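Cytochrome P450 (CYP102L1) (Mycobacterium phage Adler, PDB 6N6Q) probably acts as a heme-thiolate monooxygenase of the cytochrome P450 family, activating molecular oxygen at the iron of its bound protoporphyrin IX. Local coordinates at residues Q75-N80 / D369-N374; P346-Q351 / F412-R417; D47-Q52 / P65-E70. One frame throughout, in Å; residues are numbered along the deposited sequence.

Contact 1: Q75-N80 / D369-N374; sequences QLWEKN and DWVFVN. With HEM (protoporphyrin IX containing Fe), chain E.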
# COMPACT_ATOMS: atom_id res chain seq x y z
N GLN A 75 -14.34 -3.58 -19.94
CA GLN A 75 -15.09 -4.52 -20.76
C GLN A 75 -14.19 -5.57 -21.40
O GLN A 75 -14.62 -6.72 -21.56
CB GLN A 75 -15.87 -3.78 -21.85
CG GLN A 75 -17.06 -2.98 -21.34
CD GLN A 75 -16.66 -1.66 -20.70
OE1 GLN A 75 -15.52 -1.22 -20.83
NE2 GLN A 75 -17.60 -1.03 -20.01
N LEU A 76 -12.96 -5.21 -21.76
CA LEU A 76 -12.06 -6.13 -22.44
C LEU A 76 -11.03 -6.77 -21.53
O LEU A 76 -10.66 -7.93 -21.75
CB LEU A 76 -11.33 -5.40 -23.58
CG LEU A 76 -12.20 -4.85 -24.71
CD1 LEU A 76 -11.33 -4.27 -25.82
CD2 LEU A 76 -13.12 -5.92 -25.26
N TRP A 77 -10.55 -6.07 -20.51
CA TRP A 77 -9.51 -6.58 -19.63
C TRP A 77 -10.01 -6.63 -18.19
O TRP A 77 -11.02 -6.01 -17.83
CB TRP A 77 -8.24 -5.72 -19.71
CG TRP A 77 -7.61 -5.73 -21.07
CD1 TRP A 77 -8.03 -5.05 -22.17
CD2 TRP A 77 -6.43 -6.44 -21.46
NE1 TRP A 77 -7.19 -5.29 -23.23
CE2 TRP A 77 -6.20 -6.15 -22.82
CE3 TRP A 77 -5.54 -7.30 -20.80
CZ2 TRP A 77 -5.12 -6.68 -23.53
CZ3 TRP A 77 -4.48 -7.83 -21.50
CH2 TRP A 77 -4.28 -7.52 -22.85
N GLU A 78 -9.29 -7.38 -17.36
CA GLU A 78 -9.63 -7.55 -15.96
C GLU A 78 -8.36 -7.86 -15.18
O GLU A 78 -7.28 -8.00 -15.76
CB GLU A 78 -10.68 -8.65 -15.78
CG GLU A 78 -10.21 -10.03 -16.21
CD GLU A 78 -11.28 -11.08 -16.05
OE1 GLU A 78 -12.46 -10.71 -15.88
OE2 GLU A 78 -10.94 -12.29 -16.09
N LYS A 79 -8.49 -7.97 -13.86
CA LYS A 79 -7.34 -8.19 -13.01
C LYS A 79 -6.73 -9.56 -13.25
O LYS A 79 -7.44 -10.57 -13.36
CB LYS A 79 -7.72 -8.05 -11.54
CG LYS A 79 -6.78 -8.81 -10.60
CD LYS A 79 -6.65 -8.15 -9.24
CE LYS A 79 -5.57 -8.83 -8.42
NZ LYS A 79 -5.21 -8.07 -7.19
N ASN A 80 -5.40 -9.60 -13.34
CA ASN A 80 -4.65 -10.84 -13.40
C ASN A 80 -3.89 -11.03 -12.09
O ASN A 80 -3.15 -10.13 -11.67
CB ASN A 80 -3.66 -10.83 -14.58
CG ASN A 80 -2.79 -12.08 -14.61
OD1 ASN A 80 -1.62 -12.04 -14.23
ND2 ASN A 80 -3.36 -13.19 -15.07
N ASP A 369 -4.36 -13.96 -21.75
CA ASP A 369 -3.01 -13.43 -21.82
C ASP A 369 -2.88 -12.25 -20.87
O ASP A 369 -3.80 -11.44 -20.74
CB ASP A 369 -2.66 -13.00 -23.24
CG ASP A 369 -2.49 -14.18 -24.18
OD1 ASP A 369 -2.19 -15.29 -23.70
OD2 ASP A 369 -2.64 -13.99 -25.41
N TRP A 370 -1.74 -12.16 -20.19
CA TRP A 370 -1.56 -11.17 -19.14
C TRP A 370 -0.39 -10.26 -19.44
O TRP A 370 0.61 -10.67 -20.04
CB TRP A 370 -1.38 -11.84 -17.76
CG TRP A 370 -0.39 -12.96 -17.74
CD1 TRP A 370 -0.60 -14.24 -18.17
CD2 TRP A 370 0.94 -12.92 -17.23
NE1 TRP A 370 0.54 -14.99 -17.97
CE2 TRP A 370 1.50 -14.20 -17.39
CE3 TRP A 370 1.73 -11.92 -16.65
CZ2 TRP A 370 2.80 -14.51 -17.00
CZ3 TRP A 370 3.02 -12.22 -16.26
CH2 TRP A 370 3.54 -13.51 -16.44
N VAL A 371 -0.52 -9.00 -19.01
CA VAL A 371 0.50 -7.98 -19.16
C VAL A 371 0.69 -7.28 -17.81
O VAL A 371 -0.09 -7.47 -16.88
CB VAL A 371 0.16 -6.94 -20.25
CG1 VAL A 371 -0.02 -7.62 -21.60
CG2 VAL A 371 -1.09 -6.17 -19.86
N PHE A 372 1.74 -6.47 -17.73
CA PHE A 372 2.06 -5.70 -16.53
C PHE A 372 2.00 -4.22 -16.87
O PHE A 372 2.67 -3.77 -17.80
CB PHE A 372 3.45 -6.07 -16.00
CG PHE A 372 3.88 -5.27 -14.81
CD1 PHE A 372 3.34 -5.50 -13.55
CD2 PHE A 372 4.85 -4.28 -14.94
CE1 PHE A 372 3.74 -4.76 -12.46
CE2 PHE A 372 5.26 -3.54 -13.84
CZ PHE A 372 4.71 -3.78 -12.60
N VAL A 373 1.18 -3.48 -16.13
CA VAL A 373 1.11 -2.03 -16.25
C VAL A 373 2.16 -1.45 -15.31
O VAL A 373 2.06 -1.58 -14.09
CB VAL A 373 -0.29 -1.50 -15.92
CG1 VAL A 373 -0.28 0.02 -15.87
CG2 VAL A 373 -1.30 -2.01 -16.94
N ASN A 374 3.19 -0.82 -15.88
CA ASN A 374 4.27 -0.22 -15.10
C ASN A 374 3.85 1.19 -14.70
O ASN A 374 4.01 2.14 -15.47
CB ASN A 374 5.57 -0.22 -15.90
CG ASN A 374 6.78 0.15 -15.06
OD1 ASN A 374 6.67 0.83 -14.04
ND2 ASN A 374 7.96 -0.29 -15.50
CHA HEM E . -5.76 -3.39 -3.97
CHB HEM E . -2.45 0.17 -3.76
CHC HEM E . -3.60 0.94 0.91
CHD HEM E . -6.32 -3.08 0.86
C1A HEM E . -4.78 -2.48 -4.35
C2A HEM E . -4.22 -2.31 -5.67
C3A HEM E . -3.31 -1.33 -5.61
C4A HEM E . -3.26 -0.84 -4.24
CMA HEM E . -2.46 -0.82 -6.79
CAA HEM E . -4.58 -3.11 -6.94
CBA HEM E . -3.73 -4.37 -6.98
CGA HEM E . -3.91 -5.10 -8.28
O1A HEM E . -4.59 -4.56 -9.19
O2A HEM E . -3.37 -6.23 -8.41
C1B HEM E . -2.52 0.72 -2.50
C2B HEM E . -1.83 1.92 -2.06
C3B HEM E . -2.14 2.14 -0.77
C4B HEM E . -3.04 1.08 -0.35
CMB HEM E . -0.91 2.75 -2.99
CAB HEM E . -1.69 3.27 0.19
CBB HEM E . -0.84 4.26 -0.13
C1C HEM E . -4.46 -0.06 1.31
C2C HEM E . -5.11 -0.17 2.60
C3C HEM E . -5.86 -1.28 2.60
C4C HEM E . -5.72 -1.92 1.30
CMC HEM E . -4.96 0.80 3.79
CAC HEM E . -6.70 -1.72 3.82
CBC HEM E . -7.48 -2.81 3.81
C1D HEM E . -6.42 -3.52 -0.45
C2D HEM E . -7.17 -4.67 -0.93
C3D HEM E . -7.01 -4.75 -2.25
C4D HEM E . -6.16 -3.66 -2.68
CMD HEM E . -7.99 -5.63 -0.05
CAD HEM E . -7.63 -5.83 -3.18
CBD HEM E . -9.05 -5.43 -3.56
CGD HEM E . -9.62 -6.43 -4.54
O1D HEM E . -10.87 -6.63 -4.53
O2D HEM E . -8.84 -7.03 -5.32
NA HEM E . -4.17 -1.57 -3.51
NB HEM E . -3.24 0.24 -1.43
NC HEM E . -4.86 -1.14 0.55
ND HEM E . -5.82 -2.93 -1.55
FE HEM E . -4.41 -1.43 -1.44
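Asn-80 and Trp-370 mark the closest approach of the two backbones, with their CA atoms 6.5 Å apart; the chain directions over 77-80 and 369-371 diverge by 80°. The segments are strands of the five-stranded mixed sheet of the P450 fold, but not neighbours in it: strand 347-352 runs between them and is hydrogen-bonded through its backbone to both. Packing rather than hydrogen bonds therefore joins them directly. The Asn-80 amide lies almost parallel to the indole of Trp-370, the planes 3° apart, displaced toward the CB-CG end of the Trp-370 side chain, where Asn-80 CG is 3.5 Å from Trp-370 CB. Its CG stands anti to the backbone N (chi1 176°), and ND2 is hydrogen-bonded to OE1 of Gln-351, which pins the amide's rotation. Asparagine suits a buried site that needs both a flat surface and a donor. On Trp-77 one ring atom does the work: CZ3 lies 3.8 Å from Asp-369 O and meets Val-371 CG2 at 4.1 Å, the two side chains crossing at about a right angle. Lys-79 turns instead to the heme, its long chain bending at chi2 so that NZ, also bonded to Phe-97 O, gives a 2.9 Å hydrogen bond to propionate oxygen O2A.

Contact 2: P346-Q351 / F412-R417; sequences PGYFRQ and FGVGER. With HEM (protoporphyrin IX containing Fe), chain E; CAC (cacodylate ion), chain F.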
# COMPACT_ATOMS: atom_id res chain seq x y z
N PRO A 346 4.00 -0.37 -7.38
CA PRO A 346 4.57 0.14 -8.64
C PRO A 346 3.83 -0.31 -9.89
O PRO A 346 4.11 0.23 -10.97
CB PRO A 346 6.00 -0.41 -8.62
CG PRO A 346 5.88 -1.69 -7.85
CD PRO A 346 4.82 -1.46 -6.81
N GLY A 347 2.92 -1.26 -9.78
CA GLY A 347 2.19 -1.70 -10.96
C GLY A 347 1.22 -2.80 -10.61
O GLY A 347 1.15 -3.27 -9.47
N TYR A 348 0.46 -3.21 -11.62
CA TYR A 348 -0.53 -4.27 -11.47
C TYR A 348 -0.58 -5.09 -12.76
O TYR A 348 -0.14 -4.64 -13.82
CB TYR A 348 -1.92 -3.70 -11.15
CG TYR A 348 -2.35 -2.58 -12.07
CD1 TYR A 348 -2.01 -1.26 -11.80
CD2 TYR A 348 -3.11 -2.84 -13.20
CE1 TYR A 348 -2.41 -0.24 -12.63
CE2 TYR A 348 -3.51 -1.82 -14.04
CZ TYR A 348 -3.16 -0.52 -13.75
OH TYR A 348 -3.55 0.50 -14.59
N PHE A 349 -1.11 -6.30 -12.64
CA PHE A 349 -1.19 -7.24 -13.75
C PHE A 349 -2.62 -7.32 -14.25
O PHE A 349 -3.56 -7.45 -13.45
CB PHE A 349 -0.69 -8.62 -13.33
CG PHE A 349 0.80 -8.70 -13.16
CD1 PHE A 349 1.62 -8.94 -14.25
CD2 PHE A 349 1.37 -8.54 -11.91
CE1 PHE A 349 2.99 -9.02 -14.09
CE2 PHE A 349 2.74 -8.62 -11.75
CZ PHE A 349 3.56 -8.86 -12.84
N ARG A 350 -2.79 -7.23 -15.57
CA ARG A 350 -4.09 -7.34 -16.19
C ARG A 350 -4.10 -8.52 -17.15
O ARG A 350 -3.06 -8.98 -17.61
CB ARG A 350 -4.47 -6.06 -16.93
CG ARG A 350 -4.47 -4.82 -16.05
CD ARG A 350 -5.70 -3.97 -16.32
NE ARG A 350 -6.82 -4.33 -15.46
CZ ARG A 350 -8.09 -4.10 -15.75
NH1 ARG A 350 -8.42 -3.52 -16.90
NH2 ARG A 350 -9.05 -4.45 -14.90
N GLN A 351 -5.30 -9.02 -17.45
CA GLN A 351 -5.47 -10.14 -18.36
C GLN A 351 -6.66 -9.86 -19.27
O GLN A 351 -7.58 -9.12 -18.91
CB GLN A 351 -5.68 -11.46 -17.60
CG GLN A 351 -6.98 -11.54 -16.82
CD GLN A 351 -7.08 -12.78 -15.96
OE1 GLN A 351 -6.07 -13.40 -15.63
NE2 GLN A 351 -8.30 -13.15 -15.60
N PHE A 412 -3.83 3.48 -7.20
CA PHE A 412 -4.69 2.54 -6.51
C PHE A 412 -5.33 1.52 -7.45
O PHE A 412 -6.36 0.92 -7.12
CB PHE A 412 -5.78 3.28 -5.73
CG PHE A 412 -5.24 4.17 -4.64
CD1 PHE A 412 -5.04 3.68 -3.36
CD2 PHE A 412 -4.95 5.50 -4.90
CE1 PHE A 412 -4.55 4.49 -2.36
CE2 PHE A 412 -4.46 6.32 -3.91
CZ PHE A 412 -4.26 5.82 -2.63
N GLY A 413 -4.74 1.31 -8.63
CA GLY A 413 -5.29 0.36 -9.58
C GLY A 413 -6.50 0.92 -10.31
O GLY A 413 -6.78 2.12 -10.29
N VAL A 414 -7.22 0.01 -10.96
CA VAL A 414 -8.39 0.35 -11.76
C VAL A 414 -9.42 -0.77 -11.65
O VAL A 414 -9.10 -1.90 -11.27
CB VAL A 414 -8.04 0.59 -13.25
CG1 VAL A 414 -7.31 1.91 -13.44
CG2 VAL A 414 -7.21 -0.57 -13.78
N GLY A 415 -10.66 -0.45 -12.00
CA GLY A 415 -11.70 -1.45 -12.11
C GLY A 415 -12.30 -1.85 -10.78
O GLY A 415 -12.03 -1.28 -9.72
N GLU A 416 -13.14 -2.89 -10.85
CA GLU A 416 -13.80 -3.40 -9.65
C GLU A 416 -12.80 -3.95 -8.64
O GLU A 416 -13.10 -4.00 -7.45
CB GLU A 416 -14.81 -4.48 -10.03
CG GLU A 416 -14.24 -5.61 -10.87
CD GLU A 416 -15.25 -6.71 -11.13
OE1 GLU A 416 -14.88 -7.72 -11.77
OE2 GLU A 416 -16.41 -6.57 -10.69
N ARG A 417 -11.62 -4.37 -9.09
CA ARG A 417 -10.56 -4.84 -8.20
C ARG A 417 -9.49 -3.78 -7.98
O ARG A 417 -8.32 -4.12 -7.76
CB ARG A 417 -9.95 -6.13 -8.73
CG ARG A 417 -10.95 -7.25 -8.86
CD ARG A 417 -10.30 -8.62 -8.79
NE ARG A 417 -9.60 -8.83 -7.52
CZ ARG A 417 -9.01 -9.98 -7.19
NH1 ARG A 417 -9.04 -11.01 -8.02
NH2 ARG A 417 -8.39 -10.09 -6.02
CHA HEM E . -5.76 -3.39 -3.97
CHB HEM E . -2.45 0.17 -3.76
CHC HEM E . -3.60 0.94 0.91
CHD HEM E . -6.32 -3.08 0.86
C1A HEM E . -4.78 -2.48 -4.35
C2A HEM E . -4.22 -2.31 -5.67
C3A HEM E . -3.31 -1.33 -5.61
C4A HEM E . -3.26 -0.84 -4.24
CMA HEM E . -2.46 -0.82 -6.79
CAA HEM E . -4.58 -3.11 -6.94
CBA HEM E . -3.73 -4.37 -6.98
CGA HEM E . -3.91 -5.10 -8.28
O1A HEM E . -4.59 -4.56 -9.19
O2A HEM E . -3.37 -6.23 -8.41
C1B HEM E . -2.52 0.72 -2.50
C2B HEM E . -1.83 1.92 -2.06
C3B HEM E . -2.14 2.14 -0.77
C4B HEM E . -3.04 1.08 -0.35
CMB HEM E . -0.91 2.75 -2.99
CAB HEM E . -1.69 3.27 0.19
CBB HEM E . -0.84 4.26 -0.13
C1C HEM E . -4.46 -0.06 1.31
C2C HEM E . -5.11 -0.17 2.60
C3C HEM E . -5.86 -1.28 2.60
C4C HEM E . -5.72 -1.92 1.30
CMC HEM E . -4.96 0.80 3.79
CAC HEM E . -6.70 -1.72 3.82
CBC HEM E . -7.48 -2.81 3.81
C1D HEM E . -6.42 -3.52 -0.45
C2D HEM E . -7.17 -4.67 -0.93
C3D HEM E . -7.01 -4.75 -2.25
C4D HEM E . -6.16 -3.66 -2.68
CMD HEM E . -7.99 -5.63 -0.05
CAD HEM E . -7.63 -5.83 -3.18
CBD HEM E . -9.05 -5.43 -3.56
CGD HEM E . -9.62 -6.43 -4.54
O1D HEM E . -10.87 -6.63 -4.53
O2D HEM E . -8.84 -7.03 -5.32
NA HEM E . -4.17 -1.57 -3.51
NB HEM E . -3.24 0.24 -1.43
NC HEM E . -4.86 -1.14 0.55
ND HEM E . -5.82 -2.93 -1.55
FE HEM E . -4.41 -1.43 -1.44
AS CAC F . -8.96 -16.00 -12.82
O1 CAC F . -10.44 -16.28 -11.96
O2 CAC F . -7.96 -14.63 -12.51
C1 CAC F . -7.88 -17.58 -12.63
C2 CAC F . -9.36 -16.06 -14.69
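Tyr-348 and Val-414 meet where a strand passes the heme-binding loop, whose Phe-x-x-Gly-x-Arg pattern opens the P450 signature leading to the cysteine ligand. Starting at the tyrosine CB, the first neighbour is the heme: Tyr-348 CB lies 3.4 Å from propionate oxygen O1A. Set between the backbone N and carbonyl carbon (chi1 50°), CG carries the ring toward the loop. CE1 comes 4.2 Å from Gly-413 CA, while CE2 touches Val-414 CG2 at 3.9 Å. At the tip, OH rests beside both valine methyls and is hydrogen-bonded to Asn-72 OD1, so tyrosine gives this buried place an apolar flank and a satisfied polar end. The same CG2 sits 4.1 Å above the centre of one face of the Arg-350 guanidinium, whose NH1 bonds to Ile-71 O. Glycine suits position 413, with its positive phi and heme CAA close by. Arg-417 grips one oxygen of the other propionate twice: NE reaches O2D at 2.9 Å (156°). The second bond, from NH2 to O2D, is longer at 3.2 Å and more bent. Strand 347-352 lies between strands 370-374 and 77-79, with one side against the loop that joins helix 398-402 to helix 422-439.

Contact 3: D47-Q52 / P65-E70; sequences DGIFEQ and PELIEE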
# COMPACT_ATOMS: atom_id res chain seq x y z
N ASP A 47 8.44 1.83 -27.42
CA ASP A 47 7.35 2.75 -27.71
C ASP A 47 6.10 2.45 -26.89
O ASP A 47 4.97 2.56 -27.38
CB ASP A 47 7.01 2.73 -29.20
CG ASP A 47 7.90 3.66 -30.01
OD1 ASP A 47 8.16 4.78 -29.54
OD2 ASP A 47 8.34 3.26 -31.11
N GLY A 48 6.28 2.05 -25.63
CA GLY A 48 5.16 1.87 -24.72
C GLY A 48 4.80 0.43 -24.41
O GLY A 48 3.93 0.21 -23.56
N ILE A 49 5.44 -0.55 -25.05
CA ILE A 49 5.16 -1.95 -24.77
C ILE A 49 6.31 -2.78 -25.31
O ILE A 49 6.91 -2.44 -26.34
CB ILE A 49 3.79 -2.39 -25.37
CG1 ILE A 49 3.39 -3.77 -24.85
CG2 ILE A 49 3.84 -2.36 -26.88
CD1 ILE A 49 2.02 -4.22 -25.31
N PHE A 50 6.64 -3.86 -24.61
CA PHE A 50 7.80 -4.69 -24.93
C PHE A 50 7.75 -5.94 -24.07
O PHE A 50 6.83 -6.15 -23.28
CB PHE A 50 9.10 -3.92 -24.72
CG PHE A 50 9.27 -3.40 -23.32
CD1 PHE A 50 8.70 -2.19 -22.94
CD2 PHE A 50 10.00 -4.11 -22.38
CE1 PHE A 50 8.85 -1.71 -21.65
CE2 PHE A 50 10.15 -3.64 -21.09
CZ PHE A 50 9.58 -2.44 -20.72
N GLU A 51 8.77 -6.79 -24.23
CA GLU A 51 8.96 -7.99 -23.43
C GLU A 51 10.26 -7.87 -22.64
O GLU A 51 11.19 -7.17 -23.04
CB GLU A 51 9.01 -9.25 -24.29
CG GLU A 51 7.71 -9.65 -24.95
CD GLU A 51 7.85 -10.91 -25.77
OE1 GLU A 51 8.95 -11.14 -26.31
OE2 GLU A 51 6.87 -11.69 -25.86
N GLN A 52 10.33 -8.60 -21.52
CA GLN A 52 11.54 -8.60 -20.71
C GLN A 52 11.50 -9.78 -19.75
O GLN A 52 10.47 -10.07 -19.14
CB GLN A 52 11.68 -7.30 -19.92
CG GLN A 52 13.00 -7.19 -19.17
CD GLN A 52 14.19 -7.28 -20.10
OE1 GLN A 52 14.20 -6.69 -21.18
NE2 GLN A 52 15.21 -8.03 -19.69
N PRO A 65 1.03 5.82 -22.28
CA PRO A 65 -0.27 6.37 -21.82
C PRO A 65 -1.47 5.85 -22.60
O PRO A 65 -2.45 5.41 -22.00
CB PRO A 65 -0.08 7.88 -22.00
CG PRO A 65 1.40 8.09 -21.94
CD PRO A 65 1.99 6.88 -22.60
N GLU A 66 -1.42 5.89 -23.94
CA GLU A 66 -2.56 5.42 -24.72
C GLU A 66 -2.74 3.91 -24.60
O GLU A 66 -3.87 3.41 -24.59
CB GLU A 66 -2.40 5.82 -26.19
CG GLU A 66 -2.63 7.30 -26.47
CD GLU A 66 -1.38 8.13 -26.29
OE1 GLU A 66 -0.33 7.56 -25.90
OE2 GLU A 66 -1.43 9.35 -26.53
N LEU A 67 -1.63 3.17 -24.53
CA LEU A 67 -1.73 1.72 -24.42
C LEU A 67 -2.29 1.30 -23.07
O LEU A 67 -3.12 0.38 -22.99
CB LEU A 67 -0.37 1.08 -24.66
CG LEU A 67 0.15 1.08 -26.10
CD1 LEU A 67 1.59 0.60 -26.15
CD2 LEU A 67 -0.74 0.22 -26.98
N ILE A 68 -1.85 1.95 -21.99
CA ILE A 68 -2.27 1.55 -20.65
C ILE A 68 -3.77 1.76 -20.46
O ILE A 68 -4.47 0.90 -19.91
CB ILE A 68 -1.46 2.31 -19.58
CG1 ILE A 68 -0.05 1.72 -19.47
CG2 ILE A 68 -2.16 2.26 -18.23
CD1 ILE A 68 0.82 2.43 -18.47
N GLU A 69 -4.30 2.90 -20.92
CA GLU A 69 -5.73 3.15 -20.76
C GLU A 69 -6.58 2.18 -21.55
O GLU A 69 -7.74 1.94 -21.18
CB GLU A 69 -6.06 4.60 -21.13
CG GLU A 69 -5.58 5.04 -22.50
CD GLU A 69 -5.69 6.54 -22.69
OE1 GLU A 69 -6.14 7.23 -21.75
OE2 GLU A 69 -5.33 7.04 -23.78
N GLU A 70 -6.05 1.61 -22.63
CA GLU A 70 -6.73 0.50 -23.29
C GLU A 70 -6.70 -0.76 -22.42
O GLU A 70 -7.68 -1.50 -22.35
CB GLU A 70 -6.11 0.22 -24.65
CG GLU A 70 -6.47 1.22 -25.73
CD GLU A 70 -5.73 0.97 -27.03
OE1 GLU A 70 -4.50 1.21 -27.08
OE2 GLU A 70 -6.37 0.52 -28.01
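Leu-67 CD1 reaches from the first turn of helix 65-71 to the beginning of strand 49-53 and makes every close contact between them. The elements form a compact unit at the edge of the P450 fold's mixed sheet: strand 49-53 pairs antiparallel with strand 58-62, and the helix follows directly. The CA atoms of Gly-48 and Leu-67 are 6.9 Å apart.

The apolar part is a meeting of branched side chains. Leu-67 CD1 is 3.8 Å from Ile-49 CG2, and the side chains cross at about a right angle. With CG1 of Ile-49 swung anti to the backbone N (chi1 -169°), the shorter branch CG2 is left to face the helix. Ile-49 also packs on Val-60 and Tyr-363, and Leu-67 on Val-62, so these two residues belong to a larger apolar cluster.

The second kind is methyl against peptide. Leu-67 CD1 lies 3.5 Å from Gly-48 O and 4.1 Å from Asp-47 O, both van der Waals contacts. Gly-48 suits the spot doubly: its backbone (phi 106°) is one that glycine adopts readily, and having no side chain it lets the leucine methyl come right up to the main chain.

Hydrogen bonds act within the elements. Gly-48 pairs with Asp-63 and Phe-50 with Val-61 across the hairpin; in the helix, Glu-69 N bonds to Pro-65 O at 3.3 Å. Proline is well placed in a first helical turn, where no N-H is required of it. The solvent-facing Glu-66, second in the helix, would probably interact favourably with its positive N-terminal end.

With no hydrogen bond or ion pair crossing between the segments, the join rests on burial of hydrocarbon and on the fit of one leucine methyl against Ile-49 and the backbone of Gly-48.

All three contacts reach the same mixed sheet, at different distances from the heart of the molecule. Contact 2 lies deepest, its centre about 13 Å from the centre of the chain, and contact 1 is also buried, at about 20 Å; contact 3, at about 24 Å, is only partly buried. Strand 347-352 of contact 2 lies between the two strands of contact 1, and the contacts interlock directly through Glu-78 O and Gln-351 N. Both touch the heme, and their chemistry accordingly mixes aromatic and aliphatic packing with basic groups directed at propionates. Contact 3 has no polar bond across its segments, a leucine methyl meeting an isoleucine and backbone carbonyls, yet its helix is tied inward, since Ile-68 CD1 packs on Val-373 CG1 of contact 1.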